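Local atomic coordinates of cellulose biosynthesis protein BcsG (Salmonella typhimurium LT2, PDB entry 5OLT), a protein that is required for cellulose biosynthesis in Salmonella, this chain being its zinc-binding extramembrane domain, a member of the alkaline phosphatase family. Residues P19-P24 against N31-T36; R44-P49 against I321-V326. All coordinates share one frame; numbering follows the deposited sequence. Where two conformers were deposited one is given.

Both contacts set an irregular segment against a helix: interaction 1 folds the chain before helix 27-42 back onto it, while interaction 2 takes the chain after it onto helix 318-328. Their centres lie about 26 Å apart. Interaction 1 is a surface contact, 26 Å from the centre of the chain, and turns on one buried tryptophan whose ring N-H bonds a backbone carbonyl at its edge while a glutamine amide nitrogen lies over one face. Interaction 2, partly buried and 14 Å from that centre, mixes a hydroxyl pair and a bridging water with valine-phenylalanine packing, in a loop laid on a helix that itself packs on the main mixed sheet.

Interaction 1. Residues P19-P24 against N31-T36; sequences PAQTAP and NAWLNT
Trp33 and Pro19 are joined by the hydrogen bond that crosses between these two segments. Trp33 NE1 donates to Pro19 O over 2.9 Å, almost perfectly straight at 176°. The acceptor sits in the indole plane, whereas the donor stands well above the plane of the carbonyl group. Tryptophan suits the place, burying a large ring while spending its one N-H on a loop carbonyl. A second carbonyl, Ala20 O, lies in the same plane at the ring edge, 3.3 Å from Trp33 CD1.

Over one face of the indole comes the side chain of Gln21. Its CG is 3.3 Å from Trp33 NE1, and the extended chain beyond carries NE2 across to a point 3.2 Å above the ring plane, offset toward the rim and nearest CE2. Amide and ring planes are 65° apart, so the two groups do not stack flat. Gln21 NE2 is held there by the carbonyl of Gln364.

Apolar contact comes from Pro19, whose CB lies 4.2 Å from Trp33 CD1. The same atom is 3.8 Å from Thr36 CG2. Threonine serves both needs at an exposed helical site: CG2 meets the proline, while OG1 hydrogen-bonds Ala32 O at 2.9 Å.

Trp33 CG lies anti to the backbone N, beside the carbonyl carbon (chi1 -176°); the ring then reaches the loop, and beyond it meets Tyr365 edge-to-face and touches Ile363. Gln21 O accepts from the side-chain amide of Gln366, and Ala23 O is hydrogen-bonded to the hydroxyl of Tyr365. The arrangement is that of a non-regular segment folded back onto the helix it precedes, with the indole lying between that segment and strand 360-365 of the small C-terminal antiparallel sheet.

Interaction 2. Residues R44-P49 against I321-V326; sequences RKTTFP and ISELVV
Thr46 OG1 and Ser322 OG share a hydrogen bond of 3.0 Å, in which either hydroxyl could donate. Ser322 OG is anti to its backbone N (chi1 -179°), where it meets Thr46; a small hydroxyl suits this buried spot. A water completes a second bridge, 2.6 Å from Thr46 OG1 and donating to Glu323 OE1 at 2.8 Å. Thr46 CG2 meets Val326 CG1 tip to tip at 3.6 Å. Val326 CG2 lies over one face of the flat Phe48 ring, 3.9 Å from its centroid and 19° off the normal, a CH-pi contact, while the ring edge approaches Ser322 OG and Val325 CG1. Beta-branched valine suits this spot, its two methyls serving different loop partners. Thr46 and Val326 each have a second conformer, so the hydroxyl, water and methyl contacts here belong to the ones given.

Segment 44-49 lies against helix 318-328, which packs on the central mixed sheet of this alkaline phosphatase-like domain, with Ile321 and Leu324 on Phe92.

In the second shell, Ser113 hydrogen-bonds Ser322 OG through its own hydroxyl and holds the backbone of Thr46. Glu323 OE2 forms a salt bridge with Arg327, and Leu132 and Asn135 touch Phe48.

Interaction 1. Residues P19-P24 against N31-T36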
ATOM      1  N   PRO A  19      19.659   6.793   2.707  1.00 19.63           N
ATOM      2  CA  PRO A  19      20.817   7.662   2.944  1.00 19.47           C
ATOM      3  C   PRO A  19      21.323   7.514   4.388  1.00 17.90           C
ATOM      4  O   PRO A  19      20.517   7.426   5.330  1.00 17.95           O
ATOM      5  CB  PRO A  19      20.251   9.068   2.738  1.00 21.52           C
ATOM      6  CG  PRO A  19      19.031   8.874   1.895  1.00 23.65           C
ATOM      7  CD  PRO A  19      18.457   7.580   2.358  1.00 22.05           C
ATOM      8  N   ALA A  20      22.644   7.489   4.555  1.00 18.71           N
ATOM      9  CA  ALA A  20      23.264   7.296   5.859  1.00 18.39           C
ATOM     10  C   ALA A  20      22.900   8.396   6.865  1.00 17.56           C
ATOM     11  O   ALA A  20      22.639   9.551   6.473  1.00 18.19           O
ATOM     12  CB  ALA A  20      24.772   7.227   5.696  1.00 21.86           C
ATOM     13  N   GLN A  21      22.926   8.038   8.148  1.00 18.94           N
ATOM     14  CA  GLN A  21      22.577   8.946   9.245  1.00 18.74           C
ATOM     15  C   GLN A  21      23.659   8.994  10.293  1.00 23.48           C
ATOM     16  O   GLN A  21      23.393   8.902  11.500  1.00 26.60           O
ATOM     17  CB  GLN A  21      21.256   8.523   9.913  1.00 17.89           C
ATOM     18  CG  GLN A  21      20.113   8.500   8.933  1.00 18.25           C
ATOM     19  CD  GLN A  21      18.813   8.058   9.569  1.00 17.75           C
ATOM     20  OE1 GLN A  21      18.783   7.282  10.549  1.00 18.13           O
ATOM     21  NE2 GLN A  21      17.723   8.593   9.038  1.00 17.95           N
ATOM     22  N   THR A  22      24.893   9.160   9.853  1.00 23.29           N
ATOM     23  CA  THR A  22      25.995   9.204  10.820  1.00 25.46           C
ATOM     24  C   THR A  22      26.159  10.567  11.491  1.00 26.50           C
ATOM     25  O   THR A  22      26.605  10.611  12.624  1.00 26.94           O
ATOM     26  CB  THR A  22      27.334   8.781  10.204  1.00 30.21           C
ATOM     27  OG1 THR A  22      27.582   9.597   9.064  1.00 33.71           O
ATOM     28  CG2 THR A  22      27.294   7.314   9.791  1.00 33.70           C
ATOM     29  N   ALA A  23      25.781  11.657  10.816  1.00 22.39           N
ATOM     30  CA  ALA A  23      25.902  13.008  11.416  1.00 22.19           C
ATOM     31  C   ALA A  23      25.036  13.156  12.689  1.00 21.15           C
ATOM     32  O   ALA A  23      23.956  12.516  12.781  1.00 21.09           O
ATOM     33  CB  ALA A  23      25.524  14.083  10.404  1.00 23.81           C
ATOM     34  N   PRO A  24      25.459  14.001  13.657  1.00 19.24           N
ATOM     35  CA  PRO A  24      24.641  14.163  14.873  1.00 20.67           C
ATOM     36  C   PRO A  24      23.266  14.766  14.575  1.00 19.14           C
ATOM     37  O   PRO A  24      23.140  15.533  13.617  1.00 18.48           O
ATOM     38  CB  PRO A  24      25.494  15.081  15.762  1.00 25.24           C
ATOM     39  CG  PRO A  24      26.869  14.880  15.246  1.00 30.18           C
ATOM     40  CD  PRO A  24      26.721  14.775  13.767  1.00 23.69           C
ATOM     41  N   ASN A  31      17.516  18.306   8.485  1.00 12.32           N
ATOM     42  CA  ASN A  31      17.041  18.973   7.266  1.00 12.58           C
ATOM     43  C   ASN A  31      17.849  18.485   6.051  1.00 12.04           C
ATOM     44  O   ASN A  31      17.293  18.157   4.983  1.00 12.33           O
ATOM     45  CB  ASN A  31      17.207  20.512   7.387  1.00 12.99           C
ATOM     46  CG  ASN A  31      16.091  21.174   8.156  1.00 14.03           C
ATOM     47  OD1 ASN A  31      15.024  20.588   8.397  1.00 15.65           O
ATOM     48  ND2 ASN A  31      16.300  22.430   8.509  1.00 19.01           N
ATOM     49  N   ALA A  32      19.172  18.429   6.206  1.00 11.39           N
ATOM     50  CA  ALA A  32      20.031  17.985   5.112  1.00 11.59           C
ATOM     51  C   ALA A  32      19.728  16.520   4.742  1.00 11.38           C
ATOM     52  O   ALA A  32      19.684  16.172   3.567  1.00 12.68           O
ATOM     53  CB  ALA A  32      21.494  18.166   5.457  1.00 12.78           C
ATOM     54  N   TRP A  33      19.537  15.667   5.763  1.00 10.78           N
ATOM     55  CA  TRP A  33      19.191  14.274   5.521  1.00 10.83           C
ATOM     56  C   TRP A  33      17.896  14.169   4.692  1.00  9.87           C
ATOM     57  O   TRP A  33      17.847  13.382   3.726  1.00 10.65           O
ATOM     58  CB  TRP A  33      19.076  13.486   6.841  1.00 10.95           C
ATOM     59  CG  TRP A  33      18.819  12.045   6.567  1.00 11.91           C
ATOM     60  CD1 TRP A  33      19.743  11.072   6.368  1.00 14.20           C
ATOM     61  CD2 TRP A  33      17.533  11.424   6.380  1.00 10.87           C
ATOM     62  NE1 TRP A  33      19.125   9.891   6.053  1.00 15.13           N
ATOM     63  CE2 TRP A  33      17.770  10.075   6.063  1.00 12.07           C
ATOM     64  CE3 TRP A  33      16.198  11.890   6.458  1.00 11.32           C
ATOM     65  CZ2 TRP A  33      16.720   9.171   5.817  1.00 12.66           C
ATOM     66  CZ3 TRP A  33      15.158  10.991   6.198  1.00 12.35           C
ATOM     67  CH2 TRP A  33      15.426   9.655   5.887  1.00 12.96           C
ATOM     68  N   LEU A  34      16.888  14.964   5.059  1.00  9.79           N
ATOM     69  CA  LEU A  34      15.638  14.898   4.314  1.00  9.73           C
ATOM     70  C   LEU A  34      15.817  15.306   2.846  1.00  9.96           C
ATOM     71  O   LEU A  34      15.257  14.674   1.950  1.00 10.12           O
ATOM     72  CB  LEU A  34      14.557  15.719   5.007  1.00 10.78           C
ATOM     73  CG  LEU A  34      13.141  15.669   4.391  1.00  9.78           C
ATOM     74  CD1 LEU A  34      12.528  14.256   4.535  1.00 11.60           C
ATOM     75  CD2 LEU A  34      12.232  16.700   5.031  1.00 11.08           C
ATOM     76  N   ASN A  35      16.569  16.395   2.609  1.00  9.76           N
ATOM     77  CA  ASN A  35      16.838  16.774   1.248  1.00 10.22           C
ATOM     78  C   ASN A  35      17.603  15.693   0.480  1.00  9.38           C
ATOM     79  O   ASN A  35      17.330  15.461  -0.698  1.00  9.59           O
ATOM     80  CB  ASN A  35      17.561  18.135   1.199  1.00 12.13           C
ATOM     81  CG  ASN A  35      16.593  19.306   1.229  1.00 15.12           C
ATOM     82  OD1 ASN A  35      15.568  19.294   0.549  1.00 20.48           O
ATOM     83  ND2 ASN A  35      16.894  20.298   2.048  1.00 17.46           N
ATOM     84  N   THR A  36      18.524  15.012   1.176  1.00 10.01           N
ATOM     85  CA  THR A  36      19.289  13.885   0.588  1.00 10.13           C
ATOM     86  C   THR A  36      18.344  12.729   0.228  1.00 10.09           C
ATOM     87  O   THR A  36      18.456  12.153  -0.846  1.00 10.71           O
ATOM     88  CB  THR A  36      20.402  13.440   1.537  1.00 10.55           C
ATOM     89  OG1 THR A  36      21.256  14.563   1.733  1.00 11.65           O
ATOM     90  CG2 THR A  36      21.215  12.296   0.939  1.00 11.87           C
TER

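Interaction 2. Residues R44-P49 against I321-V326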
ATOM      1  N   ARG A  44      14.682   7.184  -8.426  1.00 12.68           N
ATOM      2  CA  ARG A  44      14.283   5.770  -8.341  1.00 12.46           C
ATOM      3  C   ARG A  44      13.027   5.527  -9.139  1.00 14.08           C
ATOM      4  O   ARG A  44      12.079   6.304  -9.093  1.00 14.01           O
ATOM      5  CB  ARG A  44      13.998   5.371  -6.877  1.00 12.24           C
ATOM      6  CG  ARG A  44      15.169   5.584  -5.961  1.00 13.69           C
ATOM      7  CD  ARG A  44      14.829   5.201  -4.525  1.00 12.78           C
ATOM      8  NE  ARG A  44      14.939   3.757  -4.337  1.00 11.97           N
ATOM      9  CZ  ARG A  44      14.759   3.149  -3.162  1.00 11.70           C
ATOM     10  NH1 ARG A  44      14.312   3.821  -2.106  1.00 12.90           N
ATOM     11  NH2 ARG A  44      14.935   1.838  -3.068  1.00 13.15           N
ATOM     12  N   LYS A  45      13.029   4.416  -9.880  1.00 13.88           N
ATOM     13  CA  LYS A  45      11.840   4.014 -10.621  1.00 15.27           C
ATOM     14  C   LYS A  45      11.923   2.526 -10.859  1.00 16.25           C
ATOM     15  O   LYS A  45      13.013   1.947 -10.908  1.00 19.66           O
ATOM     16  CB  LYS A  45      11.683   4.804 -11.932  1.00 19.08           C
ATOM     17  CG  LYS A  45      12.669   4.445 -13.014  1.00 25.44           C
ATOM     18  CD  LYS A  45      12.282   5.105 -14.336  1.00 34.21           C
ATOM     19  CE  LYS A  45      13.106   4.516 -15.486  1.00 39.83           C
ATOM     20  NZ  LYS A  45      12.632   4.924 -16.841  1.00 43.52           N
ATOM     21  N   THR A  46      10.747   1.942 -10.973  0.70 15.37           N
ATOM     22  CA  THR A  46      10.608   0.590 -11.490  0.70 15.34           C
ATOM     23  C   THR A  46      10.642   0.681 -12.997  0.70 16.63           C
ATOM     24  O   THR A  46       9.928   1.446 -13.610  0.70 21.44           O
ATOM     25  CB  THR A  46       9.260   0.023 -11.074  0.70 16.89           C
ATOM     26  OG1 THR A  46       9.134   0.198  -9.673  0.70 16.13           O
ATOM     27  CG2 THR A  46       9.167  -1.440 -11.439  0.70 17.62           C
ATOM     28  N   THR A  47      11.453  -0.131 -13.622  1.00 17.30           N
ATOM     29  CA  THR A  47      11.357  -0.145 -15.098  1.00 19.84           C
ATOM     30  C   THR A  47      10.460  -1.282 -15.565  1.00 16.23           C
ATOM     31  O   THR A  47      10.747  -2.448 -15.288  1.00 19.03           O
ATOM     32  CB  THR A  47      12.728  -0.210 -15.761  1.00 24.76           C
ATOM     33  OG1 THR A  47      13.450   0.966 -15.374  1.00 30.80           O
ATOM     34  CG2 THR A  47      12.598  -0.208 -17.270  1.00 28.42           C
ATOM     35  N   PHE A  48       9.346  -0.907 -16.185  1.00 17.06           N
ATOM     36  CA  PHE A  48       8.481  -1.864 -16.892  1.00 17.43           C
ATOM     37  C   PHE A  48       9.038  -2.200 -18.273  1.00 20.74           C
ATOM     38  O   PHE A  48       9.707  -1.365 -18.895  1.00 22.69           O
ATOM     39  CB  PHE A  48       7.052  -1.341 -16.965  1.00 18.70           C
ATOM     40  CG  PHE A  48       6.308  -1.495 -15.672  1.00 16.88           C
ATOM     41  CD1 PHE A  48       6.514  -0.596 -14.613  1.00 16.83           C
ATOM     42  CD2 PHE A  48       5.422  -2.563 -15.495  1.00 16.76           C
ATOM     43  CE1 PHE A  48       5.853  -0.776 -13.420  1.00 18.47           C
ATOM     44  CE2 PHE A  48       4.775  -2.757 -14.289  1.00 18.12           C
ATOM     45  CZ  PHE A  48       4.967  -1.843 -13.243  1.00 18.42           C
ATOM     46  N   PRO A  49       8.779  -3.426 -18.760  1.00 20.45           N
ATOM     47  CA  PRO A  49       9.209  -3.739 -20.137  1.00 22.66           C
ATOM     48  C   PRO A  49       8.458  -2.893 -21.162  1.00 25.14           C
ATOM     49  O   PRO A  49       7.333  -2.436 -20.896  1.00 23.30           O
ATOM     50  CB  PRO A  49       8.796  -5.201 -20.310  1.00 22.79           C
ATOM     51  CG  PRO A  49       7.715  -5.417 -19.291  1.00 21.54           C
ATOM     52  CD  PRO A  49       8.120  -4.571 -18.110  1.00 20.42           C
ATOM     53  N   ILE A 321       6.133  -2.609  -3.733  0.70  9.64           N
ATOM     54  CA  ILE A 321       4.936  -3.197  -4.356  0.70 10.67           C
ATOM     55  C   ILE A 321       5.067  -3.125  -5.875  0.70 10.67           C
ATOM     56  O   ILE A 321       4.887  -4.124  -6.582  0.70 11.07           O
ATOM     57  CB  ILE A 321       3.639  -2.503  -3.885  0.70 11.09           C
ATOM     58  CG1 ILE A 321       3.499  -2.569  -2.349  0.70 13.15           C
ATOM     59  CG2 ILE A 321       2.415  -3.027  -4.652  0.70 12.64           C
ATOM     60  CD1 ILE A 321       3.443  -3.962  -1.751  0.70 15.08           C
ATOM     61  N   SER A 322       5.469  -1.959  -6.388  1.00 10.19           N
ATOM     62  CA  SER A 322       5.672  -1.821  -7.808  1.00 10.68           C
ATOM     63  C   SER A 322       6.719  -2.829  -8.315  1.00 10.13           C
ATOM     64  O   SER A 322       6.531  -3.426  -9.407  1.00 11.10           O
ATOM     65  CB  SER A 322       6.034  -0.375  -8.155  1.00 11.75           C
ATOM     66  OG  SER A 322       6.205  -0.254  -9.565  1.00 13.66           O
ATOM     67  N   GLU A 323       7.809  -3.017  -7.561  1.00  9.76           N
ATOM     68  CA  GLU A 323       8.794  -4.005  -7.998  1.00 10.74           C
ATOM     69  C   GLU A 323       8.230  -5.418  -8.051  1.00 10.58           C
ATOM     70  O   GLU A 323       8.489  -6.147  -9.011  1.00 11.28           O
ATOM     71  CB  GLU A 323       9.991  -3.962  -7.054  1.00 11.84           C
ATOM     72  CG  GLU A 323      11.093  -4.933  -7.421  1.00 12.99           C
ATOM     73  CD  GLU A 323      11.715  -4.707  -8.757  1.00 16.15           C
ATOM     74  OE1 GLU A 323      11.725  -3.557  -9.249  1.00 17.77           O
ATOM     75  OE2 GLU A 323      12.242  -5.712  -9.315  1.00 16.92           O
ATOM     76  N   LEU A 324       7.421  -5.801  -7.060  1.00 10.30           N
ATOM     77  CA  LEU A 324       6.819  -7.129  -7.122  1.00  9.86           C
ATOM     78  C   LEU A 324       5.886  -7.265  -8.315  1.00 10.27           C
ATOM     79  O   LEU A 324       5.875  -8.335  -8.968  1.00 10.99           O
ATOM     80  CB  LEU A 324       6.058  -7.440  -5.812  1.00  9.95           C
ATOM     81  CG  LEU A 324       6.976  -7.794  -4.621  1.00  9.89           C
ATOM     82  CD1 LEU A 324       6.172  -7.749  -3.338  1.00 12.62           C
ATOM     83  CD2 LEU A 324       7.650  -9.168  -4.795  1.00 12.64           C
ATOM     84  N   VAL A 325       5.144  -6.201  -8.655  1.00  9.62           N
ATOM     85  CA  VAL A 325       4.308  -6.208  -9.853  1.00  9.90           C
ATOM     86  C   VAL A 325       5.151  -6.401 -11.114  1.00 10.60           C
ATOM     87  O   VAL A 325       4.782  -7.228 -11.962  1.00 11.53           O
ATOM     88  CB  VAL A 325       3.370  -4.963  -9.933  1.00 10.13           C
ATOM     89  CG1 VAL A 325       2.606  -4.931 -11.272  1.00 12.49           C
ATOM     90  CG2 VAL A 325       2.393  -4.974  -8.740  1.00 10.77           C
ATOM     91  N   VAL A 326       6.247  -5.665 -11.271  0.70 10.68           N
ATOM     92  CA  VAL A 326       6.982  -5.862 -12.505  0.70 11.32           C
ATOM     93  C   VAL A 326       7.566  -7.286 -12.567  0.70 10.87           C
ATOM     94  O   VAL A 326       7.565  -7.874 -13.655  0.70 10.70           O
ATOM     95  CB  VAL A 326       7.999  -4.737 -12.730  0.70 11.68           C
ATOM     96  CG1 VAL A 326       9.265  -4.959 -11.936  0.70 11.60           C
ATOM     97  CG2 VAL A 326       8.306  -4.562 -14.200  0.70 14.77           C
TER
HETATM   98  O   HOH W   1      11.126  -0.986  -8.414  0.50 16.25           O